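Local coordinates for polyketide Synthase III (Ectocarpus siliculosus, PDB 4B0N), which is probably an acyltransferase of the chalcone and stilbene synthase family, a type III polyketide synthase linked to the making of phlorotannin monomers, at residues Leu320-His331 / Gly391-Ser399. Numbering follows the deposited sequence.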
loop_
_atom_site.group_PDB
_atom_site.type_symbol
_atom_site.label_atom_id
_atom_site.label_comp_id
_atom_site.label_asym_id
_atom_site.label_seq_id
_atom_site.Cartn_x
_atom_site.Cartn_y
_atom_site.Cartn_z
ATOM N N LEU A 320 1.495 13.674 29.645
ATOM C CA LEU A 320 0.279 14.475 29.490
ATOM C C LEU A 320 -0.985 13.665 29.788
ATOM O O LEU A 320 -0.982 12.436 29.705
ATOM C CB LEU A 320 0.199 15.068 28.074
ATOM C CG LEU A 320 1.363 15.891 27.504
ATOM C CD1 LEU A 320 1.188 16.096 26.004
ATOM C CD2 LEU A 320 1.549 17.228 28.213
ATOM N N GLY A 321 -2.058 14.372 30.144
ATOM C CA GLY A 321 -3.359 13.759 30.418
ATOM C C GLY A 321 -4.443 14.367 29.550
ATOM O O GLY A 321 -4.202 15.363 28.866
ATOM N N ARG A 322 -5.636 13.777 29.581
ATOM C CA ARG A 322 -6.749 14.199 28.714
ATOM C C ARG A 322 -7.052 15.700 28.787
ATOM O O ARG A 322 -7.460 16.303 27.791
ATOM C CB ARG A 322 -8.021 13.400 29.025
ATOM C CG ARG A 322 -7.957 11.918 28.683
ATOM C CD ARG A 322 -9.243 11.214 29.095
ATOM N NE ARG A 322 -9.074 9.767 29.212
ATOM C CZ ARG A 322 -9.941 8.950 29.808
ATOM N NH1 ARG A 322 -11.054 9.426 30.354
ATOM N NH2 ARG A 322 -9.695 7.649 29.863
ATOM N N ASP A 323 -6.846 16.286 29.968
ATOM C CA ASP A 323 -7.041 17.721 30.197
ATOM C C ASP A 323 -6.166 18.574 29.281
ATOM O O ASP A 323 -6.622 19.585 28.741
ATOM C CB ASP A 323 -6.741 18.083 31.660
ATOM C CG ASP A 323 -7.688 17.411 32.650
ATOM O OD1 ASP A 323 -8.447 16.502 32.250
ATOM O OD2 ASP A 323 -7.664 17.797 33.841
ATOM N N ASP A 324 -4.915 18.152 29.102
ATOM C CA ASP A 324 -3.924 18.910 28.336
ATOM C C ASP A 324 -4.212 19.011 26.833
ATOM O O ASP A 324 -3.494 19.705 26.110
ATOM C CB ASP A 324 -2.522 18.326 28.561
ATOM C CG ASP A 324 -1.993 18.579 29.966
ATOM O OD1 ASP A 324 -1.991 19.750 30.410
ATOM O OD2 ASP A 324 -1.563 17.604 30.619
ATOM N N VAL A 325 -5.263 18.335 26.370
ATOM C CA VAL A 325 -5.609 18.318 24.943
ATOM C C VAL A 325 -6.674 19.364 24.590
ATOM O O VAL A 325 -7.779 19.354 25.138
ATOM C CB VAL A 325 -6.062 16.912 24.479
ATOM C CG1 VAL A 325 -6.321 16.895 22.979
ATOM C CG2 VAL A 325 -5.019 15.862 24.843
ATOM N N ASP A 326 -6.322 20.255 23.663
ATOM C CA ASP A 326 -7.194 21.351 23.228
ATOM C C ASP A 326 -8.202 20.911 22.174
ATOM O O ASP A 326 -9.375 21.283 22.242
ATOM C CB ASP A 326 -6.365 22.510 22.669
ATOM C CG ASP A 326 -5.391 23.079 23.677
ATOM O OD1 ASP A 326 -5.287 22.543 24.799
ATOM O OD2 ASP A 326 -4.721 24.074 23.337
ATOM N N PHE A 327 -7.738 20.139 21.191
ATOM C CA PHE A 327 -8.617 19.633 20.137
ATOM C C PHE A 327 -8.532 18.123 19.929
ATOM O O PHE A 327 -7.446 17.544 19.928
ATOM C CB PHE A 327 -8.413 20.391 18.814
ATOM C CG PHE A 327 -7.043 20.231 18.201
ATOM C CD1 PHE A 327 -5.990 21.059 18.583
ATOM C CD2 PHE A 327 -6.817 19.283 17.206
ATOM C CE1 PHE A 327 -4.735 20.928 18.003
ATOM C CE2 PHE A 327 -5.563 19.146 16.625
ATOM C CZ PHE A 327 -4.521 19.971 17.022
ATOM N N TRP A 328 -9.692 17.497 19.768
ATOM C CA TRP A 328 -9.767 16.073 19.476
ATOM C C TRP A 328 -10.353 15.886 18.110
ATOM O O TRP A 328 -11.452 16.371 17.826
ATOM C CB TRP A 328 -10.619 15.346 20.510
ATOM C CG TRP A 328 -10.086 15.392 21.923
ATOM C CD1 TRP A 328 -10.232 16.417 22.854
ATOM C CD2 TRP A 328 -9.320 14.350 22.626
ATOM N NE1 TRP A 328 -9.619 16.097 24.040
ATOM C CE2 TRP A 328 -9.056 14.873 23.974
ATOM C CE3 TRP A 328 -8.839 13.089 22.286
ATOM C CZ2 TRP A 328 -8.342 14.148 24.918
ATOM C CZ3 TRP A 328 -8.121 12.368 23.250
ATOM C CH2 TRP A 328 -7.879 12.887 24.532
ATOM N N CYS A 329 -9.618 15.193 17.247
ATOM C CA CYS A 329 -10.091 14.897 15.900
ATOM C C CYS A 329 -10.476 13.427 15.763
ATOM O O CYS A 329 -9.671 12.592 15.350
ATOM C CB CYS A 329 -9.050 15.301 14.856
ATOM S SG CYS A 329 -8.897 17.086 14.630
ATOM N N VAL A 330 -11.716 13.122 16.127
ATOM C CA VAL A 330 -12.235 11.761 16.052
ATOM C C VAL A 330 -12.743 11.482 14.641
ATOM O O VAL A 330 -13.364 12.345 14.015
ATOM C CB VAL A 330 -13.373 11.521 17.072
ATOM C CG1 VAL A 330 -13.790 10.057 17.082
ATOM C CG2 VAL A 330 -12.946 11.952 18.466
ATOM N N HIS A 331 -12.466 10.274 14.153
ATOM C CA HIS A 331 -12.913 9.825 12.839
ATOM C C HIS A 331 -14.419 9.711 12.780
ATOM O O HIS A 331 -15.010 8.896 13.497
ATOM C CB HIS A 331 -12.240 8.500 12.486
ATOM C CG HIS A 331 -12.836 7.810 11.284
ATOM N ND1 HIS A 331 -12.640 8.247 10.026
ATOM C CD2 HIS A 331 -13.643 6.677 11.188
ATOM C CE1 HIS A 331 -13.290 7.441 9.167
ATOM N NE2 HIS A 331 -13.904 6.480 9.879
ATOM N N GLY A 391 -3.866 30.288 20.250
ATOM C CA GLY A 391 -4.297 29.143 19.447
ATOM C C GLY A 391 -4.266 27.836 20.219
ATOM O O GLY A 391 -3.940 27.816 21.412
ATOM N N TYR A 392 -4.616 26.748 19.535
ATOM C CA TYR A 392 -4.575 25.406 20.109
ATOM C C TYR A 392 -3.135 24.987 20.385
ATOM O O TYR A 392 -2.272 25.113 19.516
ATOM C CB TYR A 392 -5.232 24.395 19.167
ATOM C CG TYR A 392 -6.714 24.602 18.930
ATOM C CD1 TYR A 392 -7.650 24.305 19.920
ATOM C CD2 TYR A 392 -7.181 25.069 17.705
ATOM C CE1 TYR A 392 -9.007 24.485 19.702
ATOM C CE2 TYR A 392 -8.538 25.252 17.477
ATOM C CZ TYR A 392 -9.446 24.958 18.476
ATOM O OH TYR A 392 -10.790 25.141 18.250
ATOM N N GLN A 393 -2.885 24.490 21.594
ATOM C CA GLN A 393 -1.538 24.104 22.023
ATOM C C GLN A 393 -1.239 22.620 21.808
ATOM O O GLN A 393 -0.116 22.257 21.454
ATOM C CB GLN A 393 -1.312 24.467 23.496
ATOM C CG GLN A 393 -1.257 25.962 23.784
ATOM C CD GLN A 393 0.066 26.606 23.399
ATOM O OE1 GLN A 393 1.133 25.998 23.528
ATOM N NE2 GLN A 393 0.001 27.850 22.936
ATOM N N THR A 394 -2.242 21.772 22.032
ATOM C CA THR A 394 -2.073 20.318 21.962
ATOM C C THR A 394 -3.359 19.633 21.504
ATOM O O THR A 394 -4.418 19.839 22.096
ATOM C CB THR A 394 -1.664 19.733 23.331
ATOM O OG1 THR A 394 -0.507 20.418 23.825
ATOM C CG2 THR A 394 -1.357 18.247 23.219
ATOM N N GLY A 395 -3.255 18.815 20.457
ATOM C CA GLY A 395 -4.393 18.041 19.960
ATOM C C GLY A 395 -4.060 16.631 19.512
ATOM O O GLY A 395 -2.906 16.326 19.193
ATOM N N MET A 396 -5.077 15.768 19.490
ATOM C CA MET A 396 -4.917 14.388 19.023
ATOM C C MET A 396 -5.937 13.968 17.968
ATOM O O MET A 396 -7.147 14.065 18.177
ATOM C CB MET A 396 -4.954 13.399 20.188
ATOM C CG MET A 396 -4.562 11.986 19.783
ATOM S SD MET A 396 -5.156 10.723 20.917
ATOM C CE MET A 396 -4.201 11.101 22.389
ATOM N N ALA A 397 -5.429 13.485 16.838
ATOM C CA ALA A 397 -6.264 12.939 15.778
ATOM C C ALA A 397 -6.080 11.430 15.723
ATOM O O ALA A 397 -4.951 10.943 15.642
ATOM C CB ALA A 397 -5.908 13.569 14.439
ATOM N N PHE A 398 -7.186 10.693 15.787
ATOM C CA PHE A 398 -7.135 9.240 15.677
ATOM C C PHE A 398 -8.221 8.663 14.770
ATOM O O PHE A 398 -9.169 9.353 14.394
ATOM C CB PHE A 398 -7.132 8.563 17.060
ATOM C CG PHE A 398 -8.376 8.809 17.875
ATOM C CD1 PHE A 398 -9.512 8.024 17.698
ATOM C CD2 PHE A 398 -8.404 9.808 18.840
ATOM C CE1 PHE A 398 -10.655 8.248 18.449
ATOM C CE2 PHE A 398 -9.543 10.031 19.598
ATOM C CZ PHE A 398 -10.669 9.251 19.404
ATOM N N SER A 399 -8.052 7.390 14.419
ATOM C CA SER A 399 -8.999 6.647 13.599
ATOM C C SER A 399 -8.829 5.153 13.871
ATOM O O SER A 399 -7.991 4.759 14.692
ATOM C CB SER A 399 -8.784 6.959 12.117
ATOM O OG SER A 399 -9.746 6.297 11.314
#
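F327, W328 and C329 pair with G395, M396 and A397 as parallel neighbours, their strand axes 4.7 Å apart and only 8° from parallel. This is the edge pair of the C-terminal sheet of the thiolase-like fold: 327-330 forms its border within this chain, while 394-401 is also bonded to 405-413. Bonds run to and fro, M396 N to F327 O (3.0 Å), C329 N to M396 O (2.9 Å), then F398 N to C329 O. Just before the strand, the D326 carboxylate takes the N-H of Q393 on OD2 at 2.6 Å, from above its plane, joining the two loops that lead into the pair.

On the face turned to helix 369-385, F327 has chi1 of 64°, CG wedged between its own N and carbonyl carbon, which lays the ring over G395. Glycine suits this place because a CB would collide with the ring; instead G395 CA makes a CH-pi contact 3.4 Å from the ring centroid. The F327 edge also meets the face of Y392, the planes 68° apart. A serine in place of F327 would probably leave G395 without its cover and Y392 without the edge it packs on. Farther along, the small C329 and A397 meet CB to CB. On the other face, where M396 and F398 lean on helix 299-316, the W328 and F398 rings meet edge to edge (W328 CE3 to F398 CE2, 4.1 Å) and M396 SD comes obliquely to the W328 ring, a Met-aromatic contact. Near the bound arachidonic acid, S399 OG, hydrogen-bonded to C194 O, sits over one face of the H331 imidazole, 3.4 Å from CG.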